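Side-chain contacts in extracellular endo-alpha-(1->5)-L-arabinanase 1 (Bacillus subtilis, PDB 1UV4), which cleaves internal alpha-(1->5)-L-arabinofuranosyl linkages of linear arabinan and of branched sugar beet arabinan, and so takes part in plant cell-wall breakdown: residues A[9-14]-A[29-34]; A[38-43]-A[48-53]; A[146-151]-A[169-174]; A[155-160]-A[222-227]. All coordinates share one frame; numbering follows the deposited sequence. Where two conformers were deposited one is given.

Interaction 1 of 4, residues A[9-14]-A[29-34]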
loop_
_atom_site.group_PDB
_atom_site.type_symbol
_atom_site.label_atom_id
_atom_site.label_comp_id
_atom_site.label_asym_id
_atom_site.label_seq_id
_atom_site.Cartn_x
_atom_site.Cartn_y
_atom_site.Cartn_z
ATOM N N ASN A 9 -11.000 11.696 11.792
ATOM C CA ASN A 9 -11.971 12.670 11.350
ATOM C C ASN A 9 -11.998 12.818 9.819
ATOM O O ASN A 9 -13.052 12.797 9.142
ATOM C CB ASN A 9 -11.631 14.011 12.080
ATOM C CG ASN A 9 -10.149 14.537 11.843
ATOM O OD1 ASN A 9 -9.143 13.775 11.866
ATOM N ND2 ASN A 9 -10.035 15.868 11.674
ATOM N N GLU A 10 -10.807 12.913 9.279
ATOM C CA GLU A 10 -10.603 13.159 7.870
ATOM C C GLU A 10 -10.657 11.886 7.053
ATOM O O GLU A 10 -10.218 10.812 7.465
ATOM C CB GLU A 10 -9.252 13.851 7.634
ATOM C CG GLU A 10 -9.213 15.292 8.071
ATOM C CD GLU A 10 -10.006 16.244 7.187
ATOM O OE1 GLU A 10 -10.449 15.875 6.068
ATOM O OE2 GLU A 10 -10.165 17.425 7.591
ATOM N N LEU A 11 -11.186 12.045 5.856
ATOM C CA LEU A 11 -11.212 10.997 4.867
ATOM C C LEU A 11 -9.770 10.597 4.518
ATOM O O LEU A 11 -8.901 11.444 4.355
ATOM C CB LEU A 11 -11.884 11.550 3.589
ATOM C CG LEU A 11 -12.048 10.689 2.335
ATOM C CD1 LEU A 11 -13.180 11.209 1.496
ATOM C CD2 LEU A 11 -10.784 10.545 1.495
ATOM N N LEU A 12 -9.495 9.300 4.406
ATOM C CA LEU A 12 -8.250 8.855 3.812
ATOM C C LEU A 12 -8.431 7.463 3.247
ATOM O O LEU A 12 -9.052 6.653 3.870
ATOM C CB LEU A 12 -7.057 8.854 4.821
ATOM C CG LEU A 12 -5.690 8.866 4.177
ATOM C CD1 LEU A 12 -5.400 10.077 3.321
ATOM C CD2 LEU A 12 -4.648 8.768 5.320
ATOM N N HIS A 13 -7.873 7.238 2.063
ATOM C CA HIS A 13 -7.972 5.952 1.381
ATOM C C HIS A 13 -6.564 5.516 0.967
ATOM O O HIS A 13 -5.752 6.310 0.520
ATOM C CB HIS A 13 -8.849 6.154 0.099
ATOM C CG HIS A 13 -9.303 4.886 -0.554
ATOM N ND1 HIS A 13 -9.276 4.732 -1.920
ATOM C CD2 HIS A 13 -9.798 3.733 -0.053
ATOM C CE1 HIS A 13 -9.726 3.528 -2.227
ATOM N NE2 HIS A 13 -10.041 2.898 -1.116
ATOM N N ASP A 14 -6.292 4.236 1.125
ATOM C CA ASP A 14 -4.975 3.629 0.752
ATOM C C ASP A 14 -3.840 4.274 1.529
ATOM O O ASP A 14 -2.897 4.787 0.932
ATOM C CB ASP A 14 -4.704 3.661 -0.746
ATOM C CG ASP A 14 -5.894 3.224 -1.584
ATOM O OD1 ASP A 14 -6.474 2.146 -1.310
ATOM O OD2 ASP A 14 -6.339 3.890 -2.574
ATOM N N THR A 29 -4.265 8.146 -1.284
ATOM C CA THR A 29 -4.724 8.475 -2.622
ATOM C C THR A 29 -5.290 9.879 -2.647
ATOM O O THR A 29 -6.027 10.265 -1.748
ATOM C CB THR A 29 -5.760 7.465 -3.043
ATOM O OG1 THR A 29 -5.109 6.180 -3.130
ATOM C CG2 THR A 29 -6.401 7.734 -4.385
ATOM N N GLY A 30 -4.936 10.636 -3.672
ATOM C CA GLY A 30 -5.536 11.940 -3.846
ATOM C C GLY A 30 -7.059 11.859 -3.961
ATOM O O GLY A 30 -7.654 10.852 -4.427
ATOM N N LEU A 31 -7.726 12.915 -3.512
ATOM C CA LEU A 31 -9.145 13.089 -3.808
ATOM C C LEU A 31 -9.394 13.009 -5.287
ATOM O O LEU A 31 -8.585 13.501 -6.083
ATOM C CB LEU A 31 -9.698 14.376 -3.230
ATOM C CG LEU A 31 -9.517 14.629 -1.734
ATOM C CD1 LEU A 31 -10.147 15.926 -1.348
ATOM C CD2 LEU A 31 -10.059 13.450 -0.868
ATOM N N THR A 32 -10.473 12.335 -5.690
ATOM C CA THR A 32 -10.709 12.092 -7.104
ATOM C C THR A 32 -10.801 13.380 -7.925
ATOM O O THR A 32 -10.318 13.422 -9.069
ATOM C CB THR A 32 -11.992 11.260 -7.319
ATOM O OG1 THR A 32 -11.780 9.943 -6.800
ATOM C CG2 THR A 32 -12.279 11.041 -8.825
ATOM N N GLU A 33 -11.360 14.417 -7.313
ATOM C CA GLU A 33 -11.560 15.713 -7.967
ATOM C C GLU A 33 -10.310 16.622 -7.879
ATOM O O GLU A 33 -10.381 17.800 -8.251
ATOM C CB GLU A 33 -12.780 16.426 -7.352
ATOM C CG GLU A 33 -12.474 17.150 -6.048
ATOM C CD GLU A 33 -13.536 17.015 -4.956
ATOM O OE1 GLU A 33 -14.744 17.180 -5.240
ATOM O OE2 GLU A 33 -13.140 16.740 -3.795
ATOM N N GLU A 34 -9.176 16.083 -7.425
ATOM C CA GLU A 34 -7.934 16.850 -7.326
ATOM C C GLU A 34 -6.761 16.107 -7.901
ATOM O O GLU A 34 -6.769 14.857 -8.107
ATOM C CB GLU A 34 -7.622 17.240 -5.874
ATOM C CG GLU A 34 -8.672 18.169 -5.278
ATOM C CD GLU A 34 -8.444 18.601 -3.826
ATOM O OE1 GLU A 34 -7.453 18.212 -3.177
ATOM O OE2 GLU A 34 -9.305 19.369 -3.339
HETATM O O HOH W 1 -7.558 9.450 0.295
#

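Interaction 2 of 4, residues A[38-43]-A[48-53]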
loop_
_atom_site.group_PDB
_atom_site.type_symbol
_atom_site.label_atom_id
_atom_site.label_comp_id
_atom_site.label_asym_id
_atom_site.label_seq_id
_atom_site.Cartn_x
_atom_site.Cartn_y
_atom_site.Cartn_z
ATOM N N ARG A 38 -2.794 12.870 -1.382
ATOM C CA ARG A 38 -3.348 13.464 -0.164
ATOM C C ARG A 38 -2.394 13.329 0.997
ATOM O O ARG A 38 -1.792 12.249 1.218
ATOM C CB ARG A 38 -4.633 12.766 0.155
ATOM C CG ARG A 38 -5.408 13.295 1.366
ATOM C CD ARG A 38 -6.853 12.980 1.307
ATOM N NE ARG A 38 -7.678 13.189 2.498
ATOM C CZ ARG A 38 -8.336 14.294 2.773
ATOM N NH1 ARG A 38 -8.217 15.372 2.015
ATOM N NH2 ARG A 38 -9.139 14.307 3.820
ATOM N N VAL A 39 -2.231 14.442 1.726
ATOM C CA VAL A 39 -1.303 14.510 2.874
ATOM C C VAL A 39 -2.042 15.063 4.100
ATOM O O VAL A 39 -2.645 16.134 4.040
ATOM C CB VAL A 39 -0.090 15.433 2.591
ATOM C CG1 VAL A 39 0.830 15.463 3.799
ATOM C CG2 VAL A 39 0.669 14.965 1.313
ATOM N N LEU A 40 -1.963 14.308 5.195
ATOM C CA LEU A 40 -2.513 14.682 6.481
ATOM C C LEU A 40 -1.388 14.776 7.527
ATOM O O LEU A 40 -0.424 14.064 7.455
ATOM C CB LEU A 40 -3.514 13.648 6.975
ATOM C CG LEU A 40 -4.688 13.275 6.060
ATOM C CD1 LEU A 40 -5.586 12.317 6.870
ATOM C CD2 LEU A 40 -5.465 14.475 5.657
ATOM N N LYS A 41 -1.539 15.683 8.470
ATOM C CA LYS A 41 -0.574 15.903 9.557
ATOM C C LYS A 41 -1.300 15.900 10.905
ATOM O O LYS A 41 -2.420 16.410 11.024
ATOM C CB LYS A 41 0.119 17.228 9.377
ATOM C CG LYS A 41 1.232 17.560 10.375
ATOM C CD LYS A 41 1.792 18.932 10.079
ATOM C CE LYS A 41 2.888 19.327 11.066
ATOM N NZ LYS A 41 3.367 20.705 10.787
ATOM N N SER A 42 -0.661 15.322 11.930
ATOM C CA SER A 42 -1.194 15.394 13.268
ATOM C C SER A 42 -0.099 15.330 14.315
ATOM O O SER A 42 0.999 14.934 14.042
ATOM C CB SER A 42 -2.199 14.297 13.470
ATOM O OG SER A 42 -1.579 13.086 13.435
ATOM N N SER A 43 -0.442 15.748 15.518
ATOM C CA SER A 43 0.402 15.579 16.685
ATOM C C SER A 43 0.027 14.302 17.475
ATOM O O SER A 43 0.828 13.852 18.309
ATOM C CB SER A 43 0.275 16.821 17.587
ATOM O OG SER A 43 -1.029 16.901 18.153
ATOM N N TRP A 48 -6.354 15.088 12.567
ATOM C CA TRP A 48 -5.516 15.369 11.435
ATOM C C TRP A 48 -5.962 16.643 10.752
ATOM O O TRP A 48 -7.136 17.020 10.799
ATOM C CB TRP A 48 -5.613 14.217 10.416
ATOM C CG TRP A 48 -5.203 12.869 10.950
ATOM C CD1 TRP A 48 -5.973 11.955 11.595
ATOM C CD2 TRP A 48 -3.879 12.286 10.882
ATOM N NE1 TRP A 48 -5.226 10.859 11.976
ATOM C CE2 TRP A 48 -3.938 11.024 11.531
ATOM C CE3 TRP A 48 -2.646 12.708 10.359
ATOM C CZ2 TRP A 48 -2.823 10.198 11.678
ATOM C CZ3 TRP A 48 -1.529 11.869 10.523
ATOM C CH2 TRP A 48 -1.631 10.628 11.162
ATOM N N THR A 49 -5.009 17.293 10.109
ATOM C CA THR A 49 -5.281 18.444 9.286
ATOM C C THR A 49 -4.781 18.121 7.900
ATOM O O THR A 49 -3.733 17.497 7.732
ATOM C CB THR A 49 -4.579 19.694 9.872
ATOM O OG1 THR A 49 -3.177 19.607 9.624
ATOM C CG2 THR A 49 -4.747 19.791 11.372
ATOM N N VAL A 50 -5.498 18.602 6.896
ATOM C CA VAL A 50 -5.166 18.356 5.501
ATOM C C VAL A 50 -4.087 19.361 5.086
ATOM O O VAL A 50 -4.259 20.554 5.235
ATOM C CB VAL A 50 -6.404 18.568 4.606
ATOM C CG1 VAL A 50 -6.026 18.373 3.126
ATOM C CG2 VAL A 50 -7.507 17.614 5.012
ATOM N N GLN A 51 -2.995 18.855 4.565
ATOM C CA GLN A 51 -1.884 19.679 4.085
ATOM C C GLN A 51 -1.967 19.847 2.578
ATOM O O GLN A 51 -2.728 19.149 1.898
ATOM C CB GLN A 51 -0.574 18.963 4.414
ATOM C CG GLN A 51 -0.415 18.561 5.889
ATOM C CD GLN A 51 -0.534 19.754 6.828
ATOM O OE1 GLN A 51 -1.550 19.899 7.526
ATOM N NE2 GLN A 51 0.487 20.597 6.861
ATOM N N LYS A 52 -1.158 20.755 2.034
ATOM C CA LYS A 52 -0.986 20.829 0.591
ATOM C C LYS A 52 -0.596 19.470 0.048
ATOM O O LYS A 52 0.273 18.810 0.556
ATOM C CB LYS A 52 0.031 21.880 0.148
ATOM C CG LYS A 52 -0.126 22.233 -1.365
ATOM C CD LYS A 52 0.562 23.525 -1.754
ATOM C CE LYS A 52 0.328 23.876 -3.212
ATOM N NZ LYS A 52 1.055 25.141 -3.537
ATOM N N SER A 53 -1.235 19.080 -1.026
ATOM C CA SER A 53 -0.975 17.792 -1.649
ATOM C C SER A 53 0.392 17.772 -2.303
ATOM O O SER A 53 0.949 18.813 -2.598
ATOM C CB SER A 53 -2.030 17.501 -2.716
ATOM O OG SER A 53 -3.308 17.339 -2.120
HETATM O O HOH W 2 -3.616 16.854 0.671
#

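Interaction 3 of 4, residues A[146-151]-A[169-174]. With EDO (1,2-ethanediol), chain F.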
loop_
_atom_site.group_PDB
_atom_site.type_symbol
_atom_site.label_atom_id
_atom_site.label_comp_id
_atom_site.label_asym_id
_atom_site.label_seq_id
_atom_site.Cartn_x
_atom_site.Cartn_y
_atom_site.Cartn_z
ATOM N N LEU A 146 10.592 -4.314 -3.546
ATOM C CA LEU A 146 9.287 -3.653 -3.819
ATOM C C LEU A 146 8.219 -4.694 -4.144
ATOM O O LEU A 146 8.406 -5.513 -5.045
ATOM C CB LEU A 146 9.400 -2.693 -5.006
ATOM C CG LEU A 146 8.151 -1.817 -5.293
ATOM C CD1 LEU A 146 8.057 -0.688 -4.319
ATOM C CD2 LEU A 146 8.196 -1.341 -6.786
ATOM N N ALA A 147 7.119 -4.653 -3.398
ATOM C CA ALA A 147 5.922 -5.439 -3.755
ATOM C C ALA A 147 4.879 -4.491 -4.345
ATOM O O ALA A 147 4.863 -3.291 -4.096
ATOM C CB ALA A 147 5.394 -6.148 -2.571
ATOM N N PHE A 148 4.026 -5.037 -5.193
ATOM C CA PHE A 148 2.938 -4.261 -5.782
ATOM C C PHE A 148 1.907 -5.182 -6.390
ATOM O O PHE A 148 2.066 -6.365 -6.483
ATOM C CB PHE A 148 3.458 -3.261 -6.828
ATOM C CG PHE A 148 4.009 -3.913 -8.078
ATOM C CD1 PHE A 148 5.347 -4.258 -8.148
ATOM C CD2 PHE A 148 3.184 -4.225 -9.141
ATOM C CE1 PHE A 148 5.845 -4.848 -9.254
ATOM C CE2 PHE A 148 3.692 -4.841 -10.276
ATOM C CZ PHE A 148 5.033 -5.147 -10.328
ATOM N N GLY A 149 0.796 -4.594 -6.769
ATOM C CA GLY A 149 -0.231 -5.257 -7.568
ATOM C C GLY A 149 -1.663 -5.015 -7.148
ATOM O O GLY A 149 -1.971 -4.604 -6.038
ATOM N N SER A 150 -2.560 -5.338 -8.072
ATOM C CA SER A 150 -3.996 -5.230 -7.931
ATOM C C SER A 150 -4.649 -5.948 -9.097
ATOM O O SER A 150 -4.453 -5.560 -10.256
ATOM C CB SER A 150 -4.403 -3.776 -7.959
ATOM O OG SER A 150 -5.807 -3.622 -7.837
ATOM N N PHE A 151 -5.428 -6.967 -8.789
ATOM C CA PHE A 151 -6.217 -7.715 -9.782
ATOM C C PHE A 151 -5.317 -8.409 -10.798
ATOM O O PHE A 151 -4.106 -8.547 -10.578
ATOM C CB PHE A 151 -7.340 -6.837 -10.394
ATOM C CG PHE A 151 -8.555 -6.753 -9.536
ATOM C CD1 PHE A 151 -8.610 -5.895 -8.456
ATOM C CD2 PHE A 151 -9.619 -7.624 -9.740
ATOM C CE1 PHE A 151 -9.750 -5.836 -7.668
ATOM C CE2 PHE A 151 -10.775 -7.563 -8.944
ATOM C CZ PHE A 151 -10.824 -6.674 -7.906
ATOM N N GLY A 169 16.808 -7.593 -11.238
ATOM C CA GLY A 169 16.498 -9.017 -11.234
ATOM C C GLY A 169 15.120 -9.364 -11.765
ATOM O O GLY A 169 14.494 -8.624 -12.527
ATOM N N SER A 170 14.651 -10.543 -11.352
ATOM C CA SER A 170 13.396 -11.110 -11.805
ATOM C C SER A 170 12.191 -10.567 -11.039
ATOM O O SER A 170 12.292 -10.136 -9.896
ATOM C CB SER A 170 13.407 -12.647 -11.635
ATOM O OG SER A 170 14.573 -13.256 -12.156
ATOM N N LEU A 171 11.044 -10.627 -11.680
ATOM C CA LEU A 171 9.771 -10.313 -11.082
ATOM C C LEU A 171 9.123 -11.582 -10.556
ATOM O O LEU A 171 8.850 -12.502 -11.334
ATOM C CB LEU A 171 8.870 -9.632 -12.132
ATOM C CG LEU A 171 7.620 -8.956 -11.581
ATOM C CD1 LEU A 171 7.916 -7.805 -10.598
ATOM C CD2 LEU A 171 6.734 -8.425 -12.714
ATOM N N TYR A 172 8.847 -11.629 -9.254
ATOM C CA TYR A 172 8.316 -12.801 -8.564
ATOM C C TYR A 172 6.825 -12.587 -8.287
ATOM O O TYR A 172 6.348 -11.453 -8.181
ATOM C CB TYR A 172 9.036 -13.017 -7.227
ATOM C CG TYR A 172 10.520 -13.291 -7.347
ATOM C CD1 TYR A 172 10.999 -14.574 -7.468
ATOM C CD2 TYR A 172 11.446 -12.263 -7.334
ATOM C CE1 TYR A 172 12.380 -14.829 -7.571
ATOM C CE2 TYR A 172 12.809 -12.519 -7.433
ATOM C CZ TYR A 172 13.262 -13.798 -7.546
ATOM O OH TYR A 172 14.627 -14.074 -7.649
ATOM N N SER A 173 6.116 -13.700 -8.249
ATOM C CA SER A 173 4.698 -13.748 -7.881
ATOM C C SER A 173 4.547 -14.250 -6.467
ATOM O O SER A 173 5.068 -15.287 -6.123
ATOM C CB SER A 173 3.945 -14.668 -8.829
ATOM O OG SER A 173 4.043 -14.180 -10.145
ATOM N N ILE A 174 3.831 -13.489 -5.628
ATOM C CA ILE A 174 3.717 -13.861 -4.204
ATOM C C ILE A 174 2.306 -13.993 -3.634
ATOM O O ILE A 174 2.138 -14.602 -2.571
ATOM C CB ILE A 174 4.579 -12.933 -3.297
ATOM C CG1 ILE A 174 4.180 -11.480 -3.400
ATOM C CG2 ILE A 174 6.070 -13.147 -3.582
ATOM C CD1 ILE A 174 4.887 -10.585 -2.374
HETATM C C1 EDO F . 6.544 -13.566 -12.605
HETATM O O1 EDO F . 6.394 -14.489 -11.545
HETATM C C2 EDO F . 5.682 -12.358 -12.342
HETATM O O2 EDO F . 4.544 -12.416 -13.166
#

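Interaction 4 of 4, residues A[155-160]-A[222-227]. With EDO (1,2-ethanediol), chain F.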
loop_
_atom_site.group_PDB
_atom_site.type_symbol
_atom_site.label_atom_id
_atom_site.label_comp_id
_atom_site.label_asym_id
_atom_site.label_seq_id
_atom_site.Cartn_x
_atom_site.Cartn_y
_atom_site.Cartn_z
ATOM N N ILE A 155 -0.260 -10.114 -6.823
ATOM C CA ILE A 155 0.852 -9.433 -6.178
ATOM C C ILE A 155 2.203 -9.938 -6.636
ATOM O O ILE A 155 2.465 -11.140 -6.689
ATOM C CB ILE A 155 0.728 -9.595 -4.670
ATOM C CG1 ILE A 155 -0.702 -9.203 -4.233
ATOM C CG2 ILE A 155 1.774 -8.751 -3.921
ATOM C CD1 ILE A 155 -1.166 -7.859 -4.558
ATOM N N LYS A 156 3.023 -8.945 -7.029
ATOM C CA LYS A 156 4.360 -9.174 -7.560
ATOM C C LYS A 156 5.397 -8.580 -6.614
ATOM O O LYS A 156 5.084 -7.726 -5.806
ATOM C CB LYS A 156 4.496 -8.548 -8.920
ATOM C CG LYS A 156 3.420 -8.955 -9.952
ATOM C CD LYS A 156 3.317 -10.450 -10.163
ATOM C CE LYS A 156 2.170 -10.820 -11.039
ATOM N NZ LYS A 156 2.138 -12.292 -11.272
ATOM N N LEU A 157 6.630 -9.021 -6.808
ATOM C CA LEU A 157 7.771 -8.661 -5.968
ATOM C C LEU A 157 9.057 -8.584 -6.801
ATOM O O LEU A 157 9.319 -9.456 -7.583
ATOM C CB LEU A 157 7.931 -9.678 -4.857
ATOM C CG LEU A 157 9.102 -9.518 -3.909
ATOM C CD1 LEU A 157 8.877 -8.372 -2.974
ATOM C CD2 LEU A 157 9.366 -10.839 -3.150
ATOM N N THR A 158 9.811 -7.495 -6.623
ATOM C CA THR A 158 11.119 -7.378 -7.222
ATOM C C THR A 158 12.105 -6.837 -6.179
ATOM O O THR A 158 11.769 -5.997 -5.348
ATOM C CB THR A 158 11.090 -6.455 -8.468
ATOM O OG1 THR A 158 12.400 -6.318 -9.025
ATOM C CG2 THR A 158 10.616 -5.058 -8.098
ATOM N N LYS A 159 13.337 -7.267 -6.321
ATOM C CA LYS A 159 14.447 -6.670 -5.580
ATOM C C LYS A 159 14.658 -5.281 -6.161
ATOM O O LYS A 159 14.331 -4.988 -7.345
ATOM C CB LYS A 159 15.721 -7.514 -5.687
ATOM C CG LYS A 159 16.861 -7.116 -4.744
ATOM C CD LYS A 159 17.948 -8.211 -4.712
ATOM C CE LYS A 159 19.208 -7.711 -4.036
ATOM N NZ LYS A 159 19.041 -7.481 -2.623
ATOM N N LEU A 160 15.241 -4.399 -5.369
ATOM C CA LEU A 160 15.607 -3.064 -5.801
ATOM C C LEU A 160 17.108 -2.860 -5.680
ATOM O O LEU A 160 17.767 -3.371 -4.784
ATOM C CB LEU A 160 14.905 -2.007 -4.938
ATOM C CG LEU A 160 13.381 -1.953 -5.040
ATOM C CD1 LEU A 160 12.819 -1.045 -3.928
ATOM C CD2 LEU A 160 12.922 -1.501 -6.384
ATOM N N SER A 222 11.258 -17.385 3.177
ATOM C CA SER A 222 11.953 -16.617 2.162
ATOM C C SER A 222 11.061 -15.507 1.631
ATOM O O SER A 222 9.822 -15.610 1.605
ATOM C CB SER A 222 12.444 -17.523 1.049
ATOM O OG SER A 222 11.375 -17.956 0.287
ATOM N N ILE A 223 11.682 -14.424 1.206
ATOM C CA ILE A 223 10.899 -13.268 0.806
ATOM C C ILE A 223 10.091 -13.547 -0.448
ATOM O O ILE A 223 9.020 -12.958 -0.666
ATOM C CB ILE A 223 11.769 -11.988 0.721
ATOM C CG1 ILE A 223 10.890 -10.725 0.722
ATOM C CG2 ILE A 223 12.681 -12.021 -0.484
ATOM C CD1 ILE A 223 11.635 -9.408 0.791
ATOM N N THR A 224 10.581 -14.484 -1.253
ATOM C CA THR A 224 9.917 -14.824 -2.492
ATOM C C THR A 224 8.858 -15.895 -2.355
ATOM O O THR A 224 8.218 -16.264 -3.365
ATOM C CB THR A 224 10.932 -15.181 -3.576
ATOM O OG1 THR A 224 11.890 -16.130 -3.092
ATOM C CG2 THR A 224 11.746 -13.959 -4.000
ATOM N N GLY A 225 8.622 -16.370 -1.131
ATOM C CA GLY A 225 7.524 -17.272 -0.836
ATOM C C GLY A 225 7.891 -18.747 -0.906
ATOM O O GLY A 225 9.058 -19.108 -1.080
ATOM N N PRO A 226 6.906 -19.631 -0.798
ATOM C CA PRO A 226 5.485 -19.272 -0.749
ATOM C C PRO A 226 5.037 -18.782 0.590
ATOM O O PRO A 226 5.466 -19.330 1.622
ATOM C CB PRO A 226 4.783 -20.617 -1.077
ATOM C CG PRO A 226 5.710 -21.683 -0.504
ATOM C CD PRO A 226 7.095 -21.093 -0.835
ATOM N N TYR A 227 4.159 -17.777 0.580
ATOM C CA TYR A 227 3.509 -17.293 1.786
ATOM C C TYR A 227 2.337 -18.235 2.119
ATOM O O TYR A 227 1.448 -18.428 1.315
ATOM C CB TYR A 227 3.045 -15.836 1.638
ATOM C CG TYR A 227 4.228 -14.891 1.582
ATOM C CD1 TYR A 227 4.894 -14.618 0.381
ATOM C CD2 TYR A 227 4.671 -14.266 2.722
ATOM C CE1 TYR A 227 6.010 -13.816 0.358
ATOM C CE2 TYR A 227 5.729 -13.400 2.700
ATOM C CZ TYR A 227 6.426 -13.179 1.523
ATOM O OH TYR A 227 7.504 -12.353 1.487
HETATM C C1 EDO F . 6.544 -13.566 -12.605
HETATM O O1 EDO F . 6.394 -14.489 -11.545
HETATM C C2 EDO F . 5.682 -12.358 -12.342
HETATM O O2 EDO F . 4.544 -12.416 -13.166
#

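Interaction 1 of 4, residues A[9-14]-A[29-34]
Two first torsions set up the meeting of Asp14 and Thr29: in Asp14 CG lies opposite the carbonyl carbon (chi1 -46°), and in Thr29 OG1 does the same (chi1 -65°), which brings hydroxyl to carboxylate with the two side chains crossing at a slant. The place is a loop edge of one blade of the GH43 five-bladed beta-propeller, beside the active site, where the loop entering strand 16-20 runs beside the end of strand 23-29. Thr29 OG1 donates to Asp14 OD2 at 2.7 Å, meeting the anti lone pair of that oxygen, and itself accepts from Ala75 N of the next blade. Asp14 is assigned as the catalytic proton acceptor, its side chain about 4 Å from that of the assigned donor Glu185; the threonine, held by these two hydrogen bonds, is consistent with a second-shell residue that limits the rotation of the carboxylate. The other carboxylate oxygen, OD1, sits over one face of the His13 ring. One direct backbone bond, Thr29 N to His13 O at 3.0 Å, also joins the segments, as does a water that takes the hydrogen of His13 N and gives one to Thr29 O. Farther out the segments diverge, and Leu11 reaches across so that its CD2 touches Leu31 CD2 at 3.8 Å.

Interaction 2 of 4, residues A[38-43]-A[48-53]
Lys41 and Thr49 pair through two backbone bonds, Lys41 N to Thr49 O and Thr49 N to Lys41 O, both 2.9 Å. Gln51 N to Val39 O is shorter, at 2.8 Å. Beyond it the strands are bridged by a water, which accepts from Val39 N, donates to Gln51 O and hydrogen-bonds Ser53 OG. The two oxygens of the Lys41 and Thr49 pair each take a CA-H...O contact as well, Thr49 O from Leu40 CA and Lys41 O from Trp48 CA. These strands, 37-42 and 49-54, form the antiparallel hairpin that closes the outer side of a four-stranded propeller blade, and their short segments are twisted well away from antiparallel, with 135° between directions. Aromatic contact dominates at the turn end. Ser42 lies over one face of the Trp48 indole: its CB is 3.8 Å from the centroid of the six-membered ring, a CH-pi contact, and chi1 of 67° swings OG in over the same ring. Apolar packing continues on the face shared by Leu40 and Val50, a non-hydrogen-bonded pair. Leu40 CB abuts Trp48 CE3 at 3.6 Å, the two side chains crossing at about a right angle, while Leu40 CD2 meets Val50 CG2. Charge enters with Arg38, whose extended chain carries the guanidinium across Val50; Leu40 CD2 lies over one face of that group, toward the rim, and Arg38 NE and NH2 are taken by Leu11 O and Glu10 OE1.

Interaction 3 of 4, residues A[146-151]-A[169-174]
Phe148 and Leu171 meet with their side chains at about a right angle: the leucine methyl CD1 approaches the phenyl ring obliquely at its CE1-CZ bond, 3.9 Å from each of these two atoms. The phenylalanine reaches this point because its CG stands between the backbone N and the carbonyl carbon (chi1 68°), which sets the ring against the side chain of Lys156 on the intervening strand. A second touch is looser, Ala147 CB to Ile174 CD1 at 4.5 Å, with the isoleucine side chain turned toward strand 144-148 and also packing on Ile155. Ala147 and Phe148 alternate along strand 144-148, so the two touches lie on opposite faces of the sheet. Strands 144-148 and 170-175 are both hydrogen-bonded to strand 155-160 and belong to one antiparallel blade of the propeller; these are contacts between next-but-one strands. Beside Leu171, Ser173 OG is hydrogen-bonded to O1 of a 1,2-ethanediol at 2.8 Å and to Lys156 NZ, the glycol probably coming from the crystallisation liquor. Across the two strands the chemistry is purely apolar, which implies that carbon contacts reach over the middle strand while backbone bonds go to adjacent strands, as from Leu146 and Phe148 to Thr158 and Lys156.

Interaction 4 of 4, residues A[155-160]-A[222-227]
Leu157 CD2 carries the whole first shell, a single methyl set against a loop corner. It lies 3.3 Å from Ile223 O, 4.0 Å from Thr224 CG2 and 4.2 Å from Ile223 CG1. The leucine gets there with CG opposite its backbone N (chi1 177°), while in Thr224 the methyl that meets it, CG2, stands opposite the carbonyl carbon. The Ile223 carbonyl gains no polar partner from the leucine; instead Tyr227 OH donates to Ile223 O at 2.7 Å, tilted 30° from the carbonyl plane. That bond ties the far end of the segment back to its start. In the next shell a type I turn from Ser222 to Gly225, closed by Gly225 N to Ser222 O, sets the corner; the peptide before Pro226 is cis, and the chain then leads to Tyr227. Trp145 touches both Leu157 and Ile223, Tyr196 packs on Ile223 and Tyr227, and Tyr172 packs on Thr224. On the other face of the strand, Lys156 NZ donates to O2 of a 1,2-ethanediol. Strand 155-160 and the loop after strand 212-220 belong to successive blades, so this is mainly apolar packing, with one methyl against a carbonyl oxygen, between neighbouring blades of a beta-propeller.

How the interactions relate
The four contacts fall into two groups on opposite sides of the propeller's centre. Interactions 1 and 2 touch through Arg38, whose guanidinium bonds the loop of residues 9-14 while its strand forms the hairpin of interaction 2. Interactions 3 and 4 share strand 155-160: it lies between the two strands of interaction 3 and supplies one side of interaction 4, and one ethanediol reaches both through Ser173 and Lys156. Chemistry follows place. Interaction 1, at the active site, is chiefly polar; interaction 2 mixes strand bonds with aromatic packing and has an exposed margin; interactions 3 and 4 are buried, small and mainly apolar, one within a blade and one between blades.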